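Long-range contact in inosine-uridine preferring nucleoside hydrolase (PDB 6BA1), which belongs to the nucleoside hydrolase family, whose mixed alpha/beta fold here carries a bound calcium ion: residues P265-V270 against V291-V296. Residues are numbered along the deposited sequence; the frame is centred on the assembly and turned at random.
Sequences PINMQV and VKTMQV
Asn267 reaches across to the backbone of 291-296 with both ends of its carboxamide, a job that suits a short side chain carrying a donor and an acceptor. Its ND2 donates to Val291 O (3.0 Å), which lies in the amide plane although the donor stands above the plane of the Val291 carbonyl. OD1 accepts twice, from Thr293 N (3.1 Å) and from Thr293 OG1 (3.1 Å), both approaching from the same face of the amide. Thr293 suits this place because its hydroxyl, set between its own backbone N and carbonyl carbon (chi1 56°), adds a second donor beside the N-H. The acceptor is thus gripped by two bonds, which with the ND2 bond fix the amide's rotation. Nearby, Ile266 N donates to Met294 O in a nearly straight bond (3.1 Å, 165°), next to Pro265–Gln295, an antiparallel non-hydrogen-bonded pair, where proline's missing N-H costs no bond to the partner strand.

The close-packed side is apolar. Ile266 CG2 meets Val296 CG2 at 3.6 Å, each a methyl on a beta carbon, so beta-branched residues can make this contact close to their own backbones, while unbranched, flexible Met268, bent at chi2 (-80°), brings SD to Val296 CG2 (3.8 Å). Its CB touches Met294 SD, the two methionines crossing at about a right angle.

Toward solvent, the contact is looser: Pro265's compact ring rests CB on Lys292 CG (3.7 Å), and the lysine's aliphatic chain passes the Asn267 amide before NZ bonds Leu287 O and Asp289 O.

The chain here leaves strand 261-265, outermost in the main sheet within this chain and antiparallel to 295-300, for hairpin 268-270/280-282. Helix 178-187 meets both methionines through Phe185, strand 191-194 flanks Met294 and Val296, and Thr161 of the second subunit packs on Ile266.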
ATOM      1  N   PRO A 265      -4.949   9.810   0.736  1.00 29.99           N
ATOM      2  CA  PRO A 265      -6.326   9.697   0.235  1.00 30.39           C
ATOM      3  C   PRO A 265      -6.479   8.515  -0.714  1.00 30.70           C
ATOM      4  O   PRO A 265      -5.754   8.432  -1.698  1.00 31.70           O
ATOM      5  CB  PRO A 265      -6.549  11.021  -0.502  1.00 32.02           C
ATOM      6  CG  PRO A 265      -5.653  11.978   0.202  1.00 31.93           C
ATOM      7  CD  PRO A 265      -4.435  11.184   0.595  1.00 31.05           C
ATOM      8  N   ILE A 266      -7.392   7.600  -0.404  1.00 29.99           N
ATOM      9  CA  ILE A 266      -7.497   6.342  -1.142  1.00 30.21           C
ATOM     10  C   ILE A 266      -8.822   5.622  -0.886  1.00 29.89           C
ATOM     11  O   ILE A 266      -9.156   5.330   0.253  1.00 28.70           O
ATOM     12  CB  ILE A 266      -6.313   5.400  -0.794  1.00 29.36           C
ATOM     13  CG1 ILE A 266      -6.376   4.097  -1.606  1.00 29.78           C
ATOM     14  CG2 ILE A 266      -6.252   5.093   0.704  1.00 27.78           C
ATOM     15  CD1 ILE A 266      -5.149   3.228  -1.423  1.00 29.34           C
ATOM     16  N   ASN A 267      -9.564   5.338  -1.951  1.00 31.14           N
ATOM     17  CA  ASN A 267     -10.747   4.487  -1.856  1.00 31.14           C
ATOM     18  C   ASN A 267     -10.298   3.046  -1.600  1.00 30.28           C
ATOM     19  O   ASN A 267      -9.530   2.489  -2.381  1.00 30.77           O
ATOM     20  CB  ASN A 267     -11.596   4.582  -3.128  1.00 33.00           C
ATOM     21  CG  ASN A 267     -12.312   5.916  -3.256  1.00 34.02           C
ATOM     22  OD1 ASN A 267     -13.271   6.189  -2.538  1.00 33.80           O
ATOM     23  ND2 ASN A 267     -11.864   6.749  -4.182  1.00 35.32           N
ATOM     24  N   MET A 268     -10.788   2.463  -0.506  1.00 29.19           N
ATOM     25  CA  MET A 268     -10.291   1.194   0.031  1.00 28.27           C
ATOM     26  C   MET A 268     -11.327   0.076   0.014  1.00 28.57           C
ATOM     27  O   MET A 268     -12.513   0.299  -0.220  1.00 29.36           O
ATOM     28  CB  MET A 268      -9.843   1.393   1.475  1.00 26.81           C
ATOM     29  CG  MET A 268      -8.585   2.220   1.646  1.00 26.47           C
ATOM     30  SD  MET A 268      -7.087   1.295   1.339  1.00 26.40           S
ATOM     31  CE  MET A 268      -7.187   0.008   2.573  1.00 25.28           C
ATOM     32  N   GLN A 269     -10.835  -1.131   0.268  1.00 28.10           N
ATOM     33  CA  GLN A 269     -11.653  -2.324   0.449  1.00 28.32           C
ATOM     34  C   GLN A 269     -10.918  -3.267   1.388  1.00 27.28           C
ATOM     35  O   GLN A 269      -9.782  -2.996   1.787  1.00 26.54           O
ATOM     36  CB  GLN A 269     -11.909  -3.028  -0.893  1.00 29.79           C
ATOM     37  CG  GLN A 269     -10.645  -3.450  -1.655  1.00 30.08           C
ATOM     38  CD  GLN A 269     -10.912  -4.416  -2.793  1.00 31.53           C
ATOM     39  OE1 GLN A 269     -11.366  -4.026  -3.863  1.00 32.87           O
ATOM     40  NE2 GLN A 269     -10.611  -5.684  -2.574  1.00 31.44           N
ATOM     41  N   VAL A 270     -11.568  -4.366   1.737  1.00 27.43           N
ATOM     42  CA  VAL A 270     -10.911  -5.468   2.419  1.00 26.89           C
ATOM     43  C   VAL A 270     -11.183  -6.716   1.611  1.00 28.02           C
ATOM     44  O   VAL A 270     -12.298  -6.930   1.135  1.00 28.97           O
ATOM     45  CB  VAL A 270     -11.396  -5.642   3.873  1.00 26.05           C
ATOM     46  CG1 VAL A 270     -10.763  -6.870   4.522  1.00 25.80           C
ATOM     47  CG2 VAL A 270     -11.088  -4.388   4.680  1.00 25.05           C
ATOM     48  N   VAL A 291     -12.998  11.427  -5.878  1.00 41.12           N
ATOM     49  CA  VAL A 291     -13.528  11.554  -4.521  1.00 39.65           C
ATOM     50  C   VAL A 291     -13.050  10.360  -3.695  1.00 37.42           C
ATOM     51  O   VAL A 291     -13.479   9.223  -3.930  1.00 37.24           O
ATOM     52  CB  VAL A 291     -15.076  11.619  -4.513  1.00 40.74           C
ATOM     53  CG1 VAL A 291     -15.608  11.714  -3.085  1.00 39.33           C
ATOM     54  CG2 VAL A 291     -15.570  12.793  -5.354  1.00 43.23           C
ATOM     55  N   LYS A 292     -12.164  10.628  -2.736  1.00 35.91           N
ATOM     56  CA  LYS A 292     -11.590   9.589  -1.877  1.00 33.93           C
ATOM     57  C   LYS A 292     -12.361   9.473  -0.558  1.00 32.74           C
ATOM     58  O   LYS A 292     -12.378  10.412   0.244  1.00 32.46           O
ATOM     59  CB  LYS A 292     -10.105   9.883  -1.622  1.00 33.23           C
ATOM     60  CG  LYS A 292      -9.252  10.051  -2.883  1.00 34.55           C
ATOM     61  CD  LYS A 292      -9.446   8.895  -3.868  1.00 35.11           C
ATOM     62  CE  LYS A 292      -8.398   8.859  -4.961  1.00 36.21           C
ATOM     63  NZ  LYS A 292      -8.596   7.661  -5.819  1.00 36.72           N
ATOM     64  N   THR A 293     -12.999   8.318  -0.339  1.00 32.18           N
ATOM     65  CA  THR A 293     -13.911   8.112   0.798  1.00 31.41           C
ATOM     66  C   THR A 293     -13.183   8.047   2.144  1.00 29.65           C
ATOM     67  O   THR A 293     -13.667   8.608   3.125  1.00 29.31           O
ATOM     68  CB  THR A 293     -14.760   6.830   0.636  1.00 31.52           C
ATOM     69  OG1 THR A 293     -13.907   5.682   0.461  1.00 30.68           O
ATOM     70  CG2 THR A 293     -15.715   6.961  -0.559  1.00 33.53           C
ATOM     71  N   MET A 294     -12.043   7.361   2.194  1.00 28.70           N
ATOM     72  CA  MET A 294     -11.247   7.244   3.414  1.00 27.24           C
ATOM     73  C   MET A 294      -9.761   7.494   3.181  1.00 27.06           C
ATOM     74  O   MET A 294      -9.334   7.619   2.049  1.00 27.99           O
ATOM     75  CB  MET A 294     -11.501   5.891   4.096  1.00 26.26           C
ATOM     76  CG  MET A 294     -11.245   4.655   3.285  1.00 26.41           C
ATOM     77  SD  MET A 294     -11.773   3.182   4.201  1.00 25.54           S
ATOM     78  CE  MET A 294     -10.412   2.978   5.354  1.00 24.17           C
ATOM     79  N   GLN A 295      -9.005   7.595   4.271  1.00 26.03           N
ATOM     80  CA  GLN A 295      -7.593   7.979   4.238  1.00 26.01           C
ATOM     81  C   GLN A 295      -6.783   7.037   5.115  1.00 24.89           C
ATOM     82  O   GLN A 295      -7.145   6.820   6.258  1.00 24.06           O
ATOM     83  CB  GLN A 295      -7.417   9.418   4.737  1.00 26.34           C
ATOM     84  CG  GLN A 295      -8.537  10.365   4.326  1.00 27.35           C
ATOM     85  CD  GLN A 295      -8.198  11.822   4.574  1.00 28.04           C
ATOM     86  OE1 GLN A 295      -7.501  12.151   5.543  1.00 27.44           O
ATOM     87  NE2 GLN A 295      -8.686  12.705   3.694  1.00 29.47           N
ATOM     88  N   VAL A 296      -5.704   6.468   4.577  1.00 25.06           N
ATOM     89  CA  VAL A 296      -4.859   5.544   5.336  1.00 24.27           C
ATOM     90  C   VAL A 296      -3.607   6.262   5.810  1.00 24.41           C
ATOM     91  O   VAL A 296      -2.978   6.991   5.057  1.00 25.32           O
ATOM     92  CB  VAL A 296      -4.459   4.300   4.524  1.00 24.52           C
ATOM     93  CG1 VAL A 296      -3.638   3.346   5.386  1.00 23.87           C
ATOM     94  CG2 VAL A 296      -5.702   3.599   3.978  1.00 24.63           C
TER